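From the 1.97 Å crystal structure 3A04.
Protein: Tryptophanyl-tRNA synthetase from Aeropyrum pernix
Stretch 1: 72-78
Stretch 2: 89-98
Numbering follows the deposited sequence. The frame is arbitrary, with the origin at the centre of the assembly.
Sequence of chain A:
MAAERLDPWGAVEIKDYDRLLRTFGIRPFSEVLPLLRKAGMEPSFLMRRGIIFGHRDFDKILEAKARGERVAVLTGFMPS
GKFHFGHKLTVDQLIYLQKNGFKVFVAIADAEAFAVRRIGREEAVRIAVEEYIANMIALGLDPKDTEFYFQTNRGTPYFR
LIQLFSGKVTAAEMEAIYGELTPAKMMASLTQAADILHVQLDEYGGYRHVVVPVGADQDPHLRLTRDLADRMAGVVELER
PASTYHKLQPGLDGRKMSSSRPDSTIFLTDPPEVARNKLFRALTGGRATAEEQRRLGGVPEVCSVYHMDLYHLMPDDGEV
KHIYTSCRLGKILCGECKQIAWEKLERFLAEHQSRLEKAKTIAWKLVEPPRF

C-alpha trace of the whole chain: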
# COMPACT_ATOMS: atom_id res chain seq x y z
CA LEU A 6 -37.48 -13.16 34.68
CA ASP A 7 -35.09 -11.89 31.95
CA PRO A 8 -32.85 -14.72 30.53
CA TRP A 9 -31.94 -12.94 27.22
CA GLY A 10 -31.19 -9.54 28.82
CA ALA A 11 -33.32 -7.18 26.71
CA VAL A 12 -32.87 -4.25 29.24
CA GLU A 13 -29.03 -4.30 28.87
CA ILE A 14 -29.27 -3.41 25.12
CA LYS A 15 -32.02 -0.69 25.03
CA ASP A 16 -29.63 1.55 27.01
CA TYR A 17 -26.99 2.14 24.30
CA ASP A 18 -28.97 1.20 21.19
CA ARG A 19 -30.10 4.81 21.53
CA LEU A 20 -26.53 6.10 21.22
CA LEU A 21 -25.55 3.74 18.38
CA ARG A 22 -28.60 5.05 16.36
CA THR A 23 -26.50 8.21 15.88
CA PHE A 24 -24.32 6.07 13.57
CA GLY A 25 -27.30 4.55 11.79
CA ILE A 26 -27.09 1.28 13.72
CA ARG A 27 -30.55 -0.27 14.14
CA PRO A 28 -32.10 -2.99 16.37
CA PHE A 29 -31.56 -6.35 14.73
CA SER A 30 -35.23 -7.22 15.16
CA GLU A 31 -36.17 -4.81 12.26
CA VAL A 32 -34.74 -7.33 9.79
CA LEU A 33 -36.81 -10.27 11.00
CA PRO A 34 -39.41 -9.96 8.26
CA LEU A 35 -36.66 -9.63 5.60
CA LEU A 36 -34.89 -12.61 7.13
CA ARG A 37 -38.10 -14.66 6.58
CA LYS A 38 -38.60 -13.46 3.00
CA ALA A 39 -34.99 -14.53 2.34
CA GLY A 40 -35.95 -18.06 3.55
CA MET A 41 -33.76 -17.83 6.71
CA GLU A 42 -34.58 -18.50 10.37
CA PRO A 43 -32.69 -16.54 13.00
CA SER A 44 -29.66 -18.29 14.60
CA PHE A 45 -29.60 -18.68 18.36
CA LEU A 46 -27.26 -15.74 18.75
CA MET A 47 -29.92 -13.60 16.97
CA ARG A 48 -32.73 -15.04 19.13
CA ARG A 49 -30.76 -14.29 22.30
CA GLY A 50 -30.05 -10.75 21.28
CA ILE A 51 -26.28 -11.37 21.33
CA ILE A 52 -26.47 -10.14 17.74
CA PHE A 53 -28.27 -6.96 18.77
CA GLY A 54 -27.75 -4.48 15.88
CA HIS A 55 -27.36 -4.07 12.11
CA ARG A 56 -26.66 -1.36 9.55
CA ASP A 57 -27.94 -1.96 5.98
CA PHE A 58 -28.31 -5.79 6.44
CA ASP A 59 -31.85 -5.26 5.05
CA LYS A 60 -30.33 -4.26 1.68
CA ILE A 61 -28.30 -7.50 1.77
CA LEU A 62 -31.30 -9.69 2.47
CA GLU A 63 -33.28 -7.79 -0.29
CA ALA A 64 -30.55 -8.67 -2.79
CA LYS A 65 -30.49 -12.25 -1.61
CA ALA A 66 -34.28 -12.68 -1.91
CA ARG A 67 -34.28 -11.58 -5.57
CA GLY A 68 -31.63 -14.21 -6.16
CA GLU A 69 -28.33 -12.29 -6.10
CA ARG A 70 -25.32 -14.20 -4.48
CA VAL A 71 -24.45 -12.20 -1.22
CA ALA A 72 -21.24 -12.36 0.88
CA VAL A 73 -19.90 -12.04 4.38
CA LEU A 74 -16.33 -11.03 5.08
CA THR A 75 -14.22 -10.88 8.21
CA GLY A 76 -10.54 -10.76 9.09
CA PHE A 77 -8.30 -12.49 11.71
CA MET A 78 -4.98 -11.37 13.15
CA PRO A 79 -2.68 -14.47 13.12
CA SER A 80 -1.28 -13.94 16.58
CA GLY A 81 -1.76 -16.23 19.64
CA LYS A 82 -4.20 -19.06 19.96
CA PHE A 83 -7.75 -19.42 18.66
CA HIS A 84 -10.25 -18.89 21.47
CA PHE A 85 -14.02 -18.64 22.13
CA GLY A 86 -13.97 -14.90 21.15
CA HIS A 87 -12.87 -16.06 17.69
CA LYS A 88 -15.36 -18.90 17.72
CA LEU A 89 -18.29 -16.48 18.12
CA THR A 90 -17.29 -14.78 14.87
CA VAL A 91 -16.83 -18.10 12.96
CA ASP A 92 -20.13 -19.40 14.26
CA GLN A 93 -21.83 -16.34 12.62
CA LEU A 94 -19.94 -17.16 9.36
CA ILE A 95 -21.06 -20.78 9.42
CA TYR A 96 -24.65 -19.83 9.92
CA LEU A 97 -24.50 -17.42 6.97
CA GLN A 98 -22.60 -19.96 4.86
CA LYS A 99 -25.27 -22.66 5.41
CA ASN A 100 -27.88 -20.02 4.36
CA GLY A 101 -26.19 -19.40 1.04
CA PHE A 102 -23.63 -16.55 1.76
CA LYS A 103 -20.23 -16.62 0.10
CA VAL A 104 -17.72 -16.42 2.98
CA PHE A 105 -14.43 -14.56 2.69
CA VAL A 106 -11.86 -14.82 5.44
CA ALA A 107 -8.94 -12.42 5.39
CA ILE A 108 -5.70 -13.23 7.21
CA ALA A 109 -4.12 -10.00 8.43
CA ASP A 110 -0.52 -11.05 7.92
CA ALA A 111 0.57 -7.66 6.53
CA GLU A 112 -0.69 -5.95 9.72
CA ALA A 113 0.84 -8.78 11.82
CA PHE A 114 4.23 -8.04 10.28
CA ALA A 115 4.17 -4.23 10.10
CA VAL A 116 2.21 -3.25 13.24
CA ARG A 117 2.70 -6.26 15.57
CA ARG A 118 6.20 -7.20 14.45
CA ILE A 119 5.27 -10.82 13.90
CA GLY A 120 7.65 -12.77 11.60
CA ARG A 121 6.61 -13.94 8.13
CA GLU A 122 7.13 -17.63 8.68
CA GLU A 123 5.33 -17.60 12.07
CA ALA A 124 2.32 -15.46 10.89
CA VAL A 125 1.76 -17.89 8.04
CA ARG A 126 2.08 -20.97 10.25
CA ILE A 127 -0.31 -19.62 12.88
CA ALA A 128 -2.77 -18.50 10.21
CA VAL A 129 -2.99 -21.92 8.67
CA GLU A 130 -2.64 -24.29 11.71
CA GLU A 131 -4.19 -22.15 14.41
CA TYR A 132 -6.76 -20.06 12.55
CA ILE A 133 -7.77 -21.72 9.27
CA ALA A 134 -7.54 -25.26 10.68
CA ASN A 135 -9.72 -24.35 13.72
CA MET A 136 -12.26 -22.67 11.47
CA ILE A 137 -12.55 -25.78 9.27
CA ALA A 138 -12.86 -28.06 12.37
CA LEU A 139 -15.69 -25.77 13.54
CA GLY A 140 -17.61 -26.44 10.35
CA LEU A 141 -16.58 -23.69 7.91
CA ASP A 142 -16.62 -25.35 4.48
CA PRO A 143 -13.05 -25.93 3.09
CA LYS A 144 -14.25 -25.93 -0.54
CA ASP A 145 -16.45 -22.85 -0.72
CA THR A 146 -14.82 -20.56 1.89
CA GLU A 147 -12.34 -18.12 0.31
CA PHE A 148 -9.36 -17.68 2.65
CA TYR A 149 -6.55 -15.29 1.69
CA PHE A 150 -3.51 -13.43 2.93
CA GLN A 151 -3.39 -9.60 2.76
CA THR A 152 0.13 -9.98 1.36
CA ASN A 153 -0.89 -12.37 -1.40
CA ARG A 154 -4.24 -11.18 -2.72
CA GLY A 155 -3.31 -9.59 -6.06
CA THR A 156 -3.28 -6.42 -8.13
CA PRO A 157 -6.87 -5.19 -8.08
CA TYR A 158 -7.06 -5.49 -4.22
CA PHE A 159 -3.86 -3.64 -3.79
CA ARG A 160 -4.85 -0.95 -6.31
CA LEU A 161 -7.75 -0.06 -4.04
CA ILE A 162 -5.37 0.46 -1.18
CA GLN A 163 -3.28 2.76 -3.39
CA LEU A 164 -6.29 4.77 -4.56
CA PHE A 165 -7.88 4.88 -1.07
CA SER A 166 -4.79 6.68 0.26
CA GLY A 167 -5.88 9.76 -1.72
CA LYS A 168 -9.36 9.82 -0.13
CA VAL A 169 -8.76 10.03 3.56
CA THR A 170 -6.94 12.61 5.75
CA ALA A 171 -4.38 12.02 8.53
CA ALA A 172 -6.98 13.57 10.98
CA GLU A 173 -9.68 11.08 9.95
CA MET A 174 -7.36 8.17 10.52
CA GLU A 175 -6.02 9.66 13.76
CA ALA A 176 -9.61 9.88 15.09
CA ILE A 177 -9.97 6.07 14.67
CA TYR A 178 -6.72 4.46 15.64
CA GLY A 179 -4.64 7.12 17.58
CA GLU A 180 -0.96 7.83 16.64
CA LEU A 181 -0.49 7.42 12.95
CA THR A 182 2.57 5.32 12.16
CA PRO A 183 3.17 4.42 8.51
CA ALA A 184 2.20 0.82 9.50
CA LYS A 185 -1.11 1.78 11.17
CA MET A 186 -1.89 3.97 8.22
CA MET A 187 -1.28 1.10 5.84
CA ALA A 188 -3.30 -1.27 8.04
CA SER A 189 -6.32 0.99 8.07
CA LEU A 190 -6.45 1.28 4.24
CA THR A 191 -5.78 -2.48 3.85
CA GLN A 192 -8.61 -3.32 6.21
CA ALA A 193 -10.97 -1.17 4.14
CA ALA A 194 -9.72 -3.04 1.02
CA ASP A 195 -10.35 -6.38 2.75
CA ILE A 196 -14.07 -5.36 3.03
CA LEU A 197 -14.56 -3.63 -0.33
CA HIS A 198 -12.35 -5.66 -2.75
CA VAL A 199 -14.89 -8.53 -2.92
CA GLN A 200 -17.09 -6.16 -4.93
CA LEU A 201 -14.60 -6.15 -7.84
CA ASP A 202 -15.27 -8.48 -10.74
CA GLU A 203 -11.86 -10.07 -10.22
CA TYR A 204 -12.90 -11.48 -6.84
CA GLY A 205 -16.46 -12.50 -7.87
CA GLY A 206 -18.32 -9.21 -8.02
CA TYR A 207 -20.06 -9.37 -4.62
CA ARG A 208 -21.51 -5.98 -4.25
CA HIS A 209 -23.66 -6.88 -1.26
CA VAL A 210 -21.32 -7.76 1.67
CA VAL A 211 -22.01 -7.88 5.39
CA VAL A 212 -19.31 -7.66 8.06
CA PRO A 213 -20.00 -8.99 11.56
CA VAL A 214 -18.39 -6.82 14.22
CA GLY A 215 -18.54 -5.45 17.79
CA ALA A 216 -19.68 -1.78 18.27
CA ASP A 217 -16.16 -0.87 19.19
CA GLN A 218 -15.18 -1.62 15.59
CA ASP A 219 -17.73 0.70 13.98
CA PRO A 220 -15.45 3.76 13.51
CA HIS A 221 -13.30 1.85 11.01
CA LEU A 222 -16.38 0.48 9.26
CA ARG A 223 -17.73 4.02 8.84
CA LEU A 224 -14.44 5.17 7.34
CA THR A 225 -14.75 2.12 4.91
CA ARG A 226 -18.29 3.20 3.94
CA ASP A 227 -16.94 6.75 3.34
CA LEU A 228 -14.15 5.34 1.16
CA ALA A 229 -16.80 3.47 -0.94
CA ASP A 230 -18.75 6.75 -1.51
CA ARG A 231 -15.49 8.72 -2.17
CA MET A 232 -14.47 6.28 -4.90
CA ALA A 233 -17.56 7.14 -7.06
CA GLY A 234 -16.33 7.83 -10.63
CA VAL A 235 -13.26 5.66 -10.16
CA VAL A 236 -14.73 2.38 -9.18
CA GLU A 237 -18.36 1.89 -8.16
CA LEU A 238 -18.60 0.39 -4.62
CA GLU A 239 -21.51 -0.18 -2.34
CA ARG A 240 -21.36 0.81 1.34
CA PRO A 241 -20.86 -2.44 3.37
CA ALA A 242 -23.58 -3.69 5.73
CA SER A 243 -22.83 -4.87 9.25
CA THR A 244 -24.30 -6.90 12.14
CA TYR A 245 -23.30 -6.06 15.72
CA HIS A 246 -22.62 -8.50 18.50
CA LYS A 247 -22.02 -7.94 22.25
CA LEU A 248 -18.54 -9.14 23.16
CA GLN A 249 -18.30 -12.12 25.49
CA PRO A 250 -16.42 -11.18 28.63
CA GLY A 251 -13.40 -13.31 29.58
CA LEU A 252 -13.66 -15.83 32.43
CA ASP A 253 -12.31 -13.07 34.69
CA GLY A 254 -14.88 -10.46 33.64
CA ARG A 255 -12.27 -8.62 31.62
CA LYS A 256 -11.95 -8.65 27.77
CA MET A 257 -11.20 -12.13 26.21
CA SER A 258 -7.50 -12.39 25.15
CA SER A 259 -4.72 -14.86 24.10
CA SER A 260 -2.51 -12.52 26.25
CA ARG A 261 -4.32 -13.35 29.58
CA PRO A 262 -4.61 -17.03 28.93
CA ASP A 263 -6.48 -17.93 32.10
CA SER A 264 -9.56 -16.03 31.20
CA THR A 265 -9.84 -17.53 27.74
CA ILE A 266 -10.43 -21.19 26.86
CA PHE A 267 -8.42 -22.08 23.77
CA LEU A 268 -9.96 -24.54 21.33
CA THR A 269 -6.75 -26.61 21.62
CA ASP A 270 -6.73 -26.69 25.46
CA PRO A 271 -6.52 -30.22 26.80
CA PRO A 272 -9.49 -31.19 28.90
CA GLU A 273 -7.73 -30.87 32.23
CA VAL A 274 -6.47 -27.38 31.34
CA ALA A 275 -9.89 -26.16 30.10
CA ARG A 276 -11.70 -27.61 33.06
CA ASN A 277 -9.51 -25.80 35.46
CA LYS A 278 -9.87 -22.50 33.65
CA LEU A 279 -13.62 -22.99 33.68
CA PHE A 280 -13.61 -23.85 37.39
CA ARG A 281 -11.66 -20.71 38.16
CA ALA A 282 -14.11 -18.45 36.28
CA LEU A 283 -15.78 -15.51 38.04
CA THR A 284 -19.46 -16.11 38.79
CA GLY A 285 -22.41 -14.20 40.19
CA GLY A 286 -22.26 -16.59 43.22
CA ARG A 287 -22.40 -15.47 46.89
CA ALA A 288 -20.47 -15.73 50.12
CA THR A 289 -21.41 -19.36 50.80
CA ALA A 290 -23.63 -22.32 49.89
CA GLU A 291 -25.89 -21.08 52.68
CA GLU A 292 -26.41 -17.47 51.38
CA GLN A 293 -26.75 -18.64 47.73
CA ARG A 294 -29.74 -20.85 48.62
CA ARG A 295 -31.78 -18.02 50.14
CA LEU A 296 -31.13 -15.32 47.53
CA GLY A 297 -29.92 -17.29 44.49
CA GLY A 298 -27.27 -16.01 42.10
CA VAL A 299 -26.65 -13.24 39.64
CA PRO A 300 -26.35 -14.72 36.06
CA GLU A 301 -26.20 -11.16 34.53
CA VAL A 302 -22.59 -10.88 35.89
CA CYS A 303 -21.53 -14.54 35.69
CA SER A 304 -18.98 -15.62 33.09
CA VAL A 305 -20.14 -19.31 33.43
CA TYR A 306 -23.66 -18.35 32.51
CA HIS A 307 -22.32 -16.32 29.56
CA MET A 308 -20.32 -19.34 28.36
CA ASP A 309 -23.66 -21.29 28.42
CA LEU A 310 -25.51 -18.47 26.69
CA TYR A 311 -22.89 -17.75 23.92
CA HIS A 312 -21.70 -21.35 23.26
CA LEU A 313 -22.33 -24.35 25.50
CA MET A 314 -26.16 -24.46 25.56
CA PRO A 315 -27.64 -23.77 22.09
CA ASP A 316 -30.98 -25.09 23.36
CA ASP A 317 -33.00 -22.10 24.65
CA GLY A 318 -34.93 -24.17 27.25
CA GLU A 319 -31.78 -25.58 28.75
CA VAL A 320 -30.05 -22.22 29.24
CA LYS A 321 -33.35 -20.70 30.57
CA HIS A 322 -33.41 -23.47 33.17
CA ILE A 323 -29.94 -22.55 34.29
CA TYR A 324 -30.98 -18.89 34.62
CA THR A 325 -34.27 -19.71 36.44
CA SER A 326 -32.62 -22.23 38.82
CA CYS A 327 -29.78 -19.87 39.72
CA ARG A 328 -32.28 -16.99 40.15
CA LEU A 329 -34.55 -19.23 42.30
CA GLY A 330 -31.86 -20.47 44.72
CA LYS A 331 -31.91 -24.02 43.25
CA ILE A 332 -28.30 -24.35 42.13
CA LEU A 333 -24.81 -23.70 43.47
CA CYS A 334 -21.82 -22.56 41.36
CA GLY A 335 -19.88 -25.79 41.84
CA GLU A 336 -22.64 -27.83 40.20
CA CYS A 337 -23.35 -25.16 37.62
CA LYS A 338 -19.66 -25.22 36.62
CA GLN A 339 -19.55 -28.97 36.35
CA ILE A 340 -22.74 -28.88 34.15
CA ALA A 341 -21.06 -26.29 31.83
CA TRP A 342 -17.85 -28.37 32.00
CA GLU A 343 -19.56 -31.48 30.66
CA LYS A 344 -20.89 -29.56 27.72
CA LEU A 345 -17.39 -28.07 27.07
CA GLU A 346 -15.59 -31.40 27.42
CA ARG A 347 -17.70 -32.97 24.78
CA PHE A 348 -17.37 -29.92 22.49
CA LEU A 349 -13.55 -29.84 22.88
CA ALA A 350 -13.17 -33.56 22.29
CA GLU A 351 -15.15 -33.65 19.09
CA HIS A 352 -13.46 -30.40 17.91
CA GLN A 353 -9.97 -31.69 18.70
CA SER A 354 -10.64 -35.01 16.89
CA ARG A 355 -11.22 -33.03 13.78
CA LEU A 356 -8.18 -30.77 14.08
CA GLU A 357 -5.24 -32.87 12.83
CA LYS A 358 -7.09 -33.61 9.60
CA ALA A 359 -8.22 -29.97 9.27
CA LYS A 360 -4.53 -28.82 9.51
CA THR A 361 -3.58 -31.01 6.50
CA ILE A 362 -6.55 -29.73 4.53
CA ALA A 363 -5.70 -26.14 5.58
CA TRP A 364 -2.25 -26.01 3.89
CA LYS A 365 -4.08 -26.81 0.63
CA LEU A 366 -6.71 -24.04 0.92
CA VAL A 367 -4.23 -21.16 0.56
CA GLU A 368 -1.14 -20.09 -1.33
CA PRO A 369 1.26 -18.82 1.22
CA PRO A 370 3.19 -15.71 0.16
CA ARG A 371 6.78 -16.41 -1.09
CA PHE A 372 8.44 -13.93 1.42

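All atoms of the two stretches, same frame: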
# COMPACT_ATOMS: atom_id res chain seq x y z
N ALA A 72 -22.50 -11.92 0.26
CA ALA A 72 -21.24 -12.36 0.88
C ALA A 72 -21.11 -11.84 2.31
O ALA A 72 -21.74 -10.87 2.69
CB ALA A 72 -19.98 -11.92 0.04
N VAL A 73 -20.30 -12.54 3.09
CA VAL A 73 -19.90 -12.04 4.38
C VAL A 73 -18.39 -12.10 4.39
O VAL A 73 -17.78 -13.04 3.79
CB VAL A 73 -20.54 -12.90 5.58
CG1 VAL A 73 -20.22 -14.40 5.45
CG2 VAL A 73 -20.02 -12.35 6.92
N LEU A 74 -17.76 -11.13 5.06
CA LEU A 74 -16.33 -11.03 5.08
C LEU A 74 -15.90 -10.76 6.51
O LEU A 74 -16.55 -9.94 7.20
CB LEU A 74 -15.89 -9.83 4.15
CG LEU A 74 -14.36 -9.74 4.37
CD1 LEU A 74 -13.41 -10.13 3.30
CD2 LEU A 74 -13.88 -8.49 5.22
N THR A 75 -14.82 -11.40 7.00
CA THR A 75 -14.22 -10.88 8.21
C THR A 75 -12.72 -11.12 8.13
O THR A 75 -12.24 -11.87 7.26
CB THR A 75 -14.82 -11.65 9.49
OG1 THR A 75 -14.31 -11.03 10.67
CG2 THR A 75 -14.33 -13.11 9.45
N GLY A 76 -11.95 -10.52 9.04
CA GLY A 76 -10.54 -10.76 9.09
C GLY A 76 -10.08 -11.27 10.45
O GLY A 76 -10.72 -10.94 11.47
N PHE A 77 -8.94 -11.97 10.47
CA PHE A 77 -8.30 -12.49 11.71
C PHE A 77 -6.82 -12.12 11.67
O PHE A 77 -6.10 -12.25 10.63
CB PHE A 77 -8.40 -14.02 11.84
CG PHE A 77 -9.80 -14.53 12.06
CD1 PHE A 77 -10.63 -14.79 11.00
CD2 PHE A 77 -10.32 -14.61 13.34
CE1 PHE A 77 -11.99 -15.13 11.18
CE2 PHE A 77 -11.71 -15.08 13.55
CZ PHE A 77 -12.50 -15.29 12.47
N MET A 78 -6.38 -11.63 12.80
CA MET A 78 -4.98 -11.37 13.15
C MET A 78 -4.32 -12.69 13.54
O MET A 78 -4.79 -13.33 14.52
CB MET A 78 -4.93 -10.36 14.32
CG MET A 78 -3.49 -10.10 14.90
SD MET A 78 -2.24 -9.66 13.67
CE MET A 78 -2.93 -8.12 13.13
N LEU A 89 -17.01 -17.20 18.29
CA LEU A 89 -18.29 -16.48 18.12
C LEU A 89 -18.36 -15.88 16.72
O LEU A 89 -19.44 -15.89 16.08
CB LEU A 89 -18.36 -15.34 19.14
CG LEU A 89 -19.60 -14.44 19.12
CD1 LEU A 89 -20.78 -15.30 19.36
CD2 LEU A 89 -19.45 -13.40 20.21
N THR A 90 -17.26 -15.31 16.23
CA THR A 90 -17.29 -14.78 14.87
C THR A 90 -17.49 -15.89 13.84
O THR A 90 -18.34 -15.75 12.96
CB THR A 90 -16.02 -14.06 14.56
OG1 THR A 90 -15.99 -12.90 15.37
CG2 THR A 90 -15.95 -13.61 13.05
N VAL A 91 -16.73 -17.01 13.96
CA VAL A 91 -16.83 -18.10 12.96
C VAL A 91 -18.20 -18.73 12.98
O VAL A 91 -18.72 -19.17 11.95
CB VAL A 91 -15.73 -19.20 13.22
CG1 VAL A 91 -15.83 -20.35 12.25
CG2 VAL A 91 -14.37 -18.53 13.02
N ASP A 92 -18.78 -18.85 14.18
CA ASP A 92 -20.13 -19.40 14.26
C ASP A 92 -21.10 -18.55 13.43
O ASP A 92 -21.98 -19.10 12.80
CB ASP A 92 -20.58 -19.39 15.73
CG ASP A 92 -20.02 -20.65 16.52
OD1 ASP A 92 -19.57 -21.71 15.91
OD2 ASP A 92 -19.96 -20.50 17.74
N GLN A 93 -20.97 -17.23 13.49
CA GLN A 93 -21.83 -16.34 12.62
C GLN A 93 -21.49 -16.57 11.12
O GLN A 93 -22.35 -16.61 10.32
CB GLN A 93 -21.54 -14.87 12.97
CG GLN A 93 -21.97 -14.57 14.39
CD GLN A 93 -21.70 -13.17 14.79
OE1 GLN A 93 -22.23 -12.24 14.20
NE2 GLN A 93 -20.81 -12.99 15.77
N LEU A 94 -20.22 -16.72 10.75
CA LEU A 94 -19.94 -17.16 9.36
C LEU A 94 -20.55 -18.45 8.93
O LEU A 94 -21.04 -18.55 7.79
CB LEU A 94 -18.43 -17.22 9.04
CG LEU A 94 -17.56 -16.07 9.56
CD1 LEU A 94 -16.03 -16.38 9.27
CD2 LEU A 94 -18.00 -14.76 8.85
N ILE A 95 -20.52 -19.47 9.82
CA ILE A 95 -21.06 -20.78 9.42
C ILE A 95 -22.54 -20.68 9.24
O ILE A 95 -23.11 -21.20 8.30
CB ILE A 95 -20.74 -21.88 10.53
CG1 ILE A 95 -19.21 -22.11 10.50
CG2 ILE A 95 -21.50 -23.19 10.28
CD1 ILE A 95 -18.63 -22.99 11.67
N TYR A 96 -23.21 -20.01 10.13
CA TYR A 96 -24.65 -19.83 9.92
C TYR A 96 -24.92 -19.20 8.51
O TYR A 96 -25.74 -19.67 7.71
CB TYR A 96 -25.20 -18.91 11.06
CG TYR A 96 -26.59 -18.38 10.76
CD1 TYR A 96 -27.74 -19.17 11.00
CD2 TYR A 96 -26.77 -17.05 10.25
CE1 TYR A 96 -29.05 -18.66 10.72
CE2 TYR A 96 -28.07 -16.58 9.92
CZ TYR A 96 -29.21 -17.39 10.19
OH TYR A 96 -30.51 -16.93 9.87
N LEU A 97 -24.26 -18.07 8.24
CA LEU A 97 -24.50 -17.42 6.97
C LEU A 97 -24.10 -18.35 5.84
O LEU A 97 -24.80 -18.41 4.88
CB LEU A 97 -23.74 -16.05 6.91
CG LEU A 97 -24.24 -15.08 8.03
CD1 LEU A 97 -23.28 -13.90 8.18
CD2 LEU A 97 -25.64 -14.47 7.65
N GLN A 98 -22.99 -19.09 5.96
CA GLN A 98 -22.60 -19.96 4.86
C GLN A 98 -23.68 -21.03 4.59
O GLN A 98 -24.00 -21.31 3.42
CB GLN A 98 -21.29 -20.66 5.17
CG GLN A 98 -20.75 -21.53 4.03
CD GLN A 98 -19.31 -21.89 4.30
OE1 GLN A 98 -19.03 -22.70 5.16
NE2 GLN A 98 -18.38 -21.26 3.57

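Not one hydrogen bond links these two stretches, although two threonines touch across the contact; strand and helix are held together by van der Waals packing, almost all of it between carbons. The strand, 72-77, and the helix, 89-98, run nearly antiparallel, with 165° between their directions and a closest approach of 9.3 Å between their axes. Because the two run in nearly opposite directions, Val-73 pairs with Leu-94, and Thr-75, further along the strand, with Thr-90, one turn earlier in the helix.

The strand contributes through alternation. In an extended chain successive side chains point to opposite sides, so Val-73, Thr-75 and Phe-77 direct their CA-to-CB bonds toward the helix, whereas those of Ala-72 and Leu-74 point away. Gly-76 has no side chain, and its place in the alternation faces away from the helix as well. The helix answers with Thr-90 and the adjacent Val-91, then Leu-94 and Leu-97 at steps of three, which bring side chains from successive turns to the strand. Its backbone is regular there: Leu-94 N donates to Thr-90 O at 3.1 Å, and Leu-97 N to Gln-93 O at 3.2 Å.

Val-73 is the most heavily covered residue of the contact. Its CG2 methyl reaches two leucines at once, lying 3.7 Å from Leu-94 CD2 and 3.8 Å from Leu-97 CD1. A beta-branched residue is at home in a strand, and its short, compact side chain fills the space between backbones that come close here, the CA atoms of Val-73 and Leu-94 being 7.1 Å apart. Leu-94 is the central residue on the helical side. Its CA-to-CB bond points sideways, but with chi1 m and chi2 t the end of the side chain comes nearer to the strand: CD2 lies 3.7 Å from Val-73 CG2 and 4.1 Å from Thr-75 CG2, and CD1 approaches Thr-75 CG2 more closely, at 3.7 Å.

Thr-75 is buried, and it meets the helix with both branches. Besides the methyl contact to Leu-94, its OG1 lies 3.9 Å from Thr-90 CG2, a van der Waals approach of a hydroxyl to a methyl. Threonine suits this place because it has nearly the shape of valine and offers a methyl for packing. Thr-90 does the same from the helix: its CG2 also lies 3.9 Å from Phe-77 CZ, so one methyl touches two strand residues.

Phe-77 closes the contact at the strand's far end. Where the backbones are farther apart, a long aromatic side chain can still reach, and the tip of the ring, CZ, comes within 3.8 Å of Val-91 CG2. Both helix methyls approach the ring obliquely.

In all, 303 Å² is buried between the stretches. The CA-to-CB bond of Gln-93 also points toward the strand, but its side chain makes no contact; its NE2 instead donates to Leu-89 O at 3.2 Å, satisfying a polar group within its own helix.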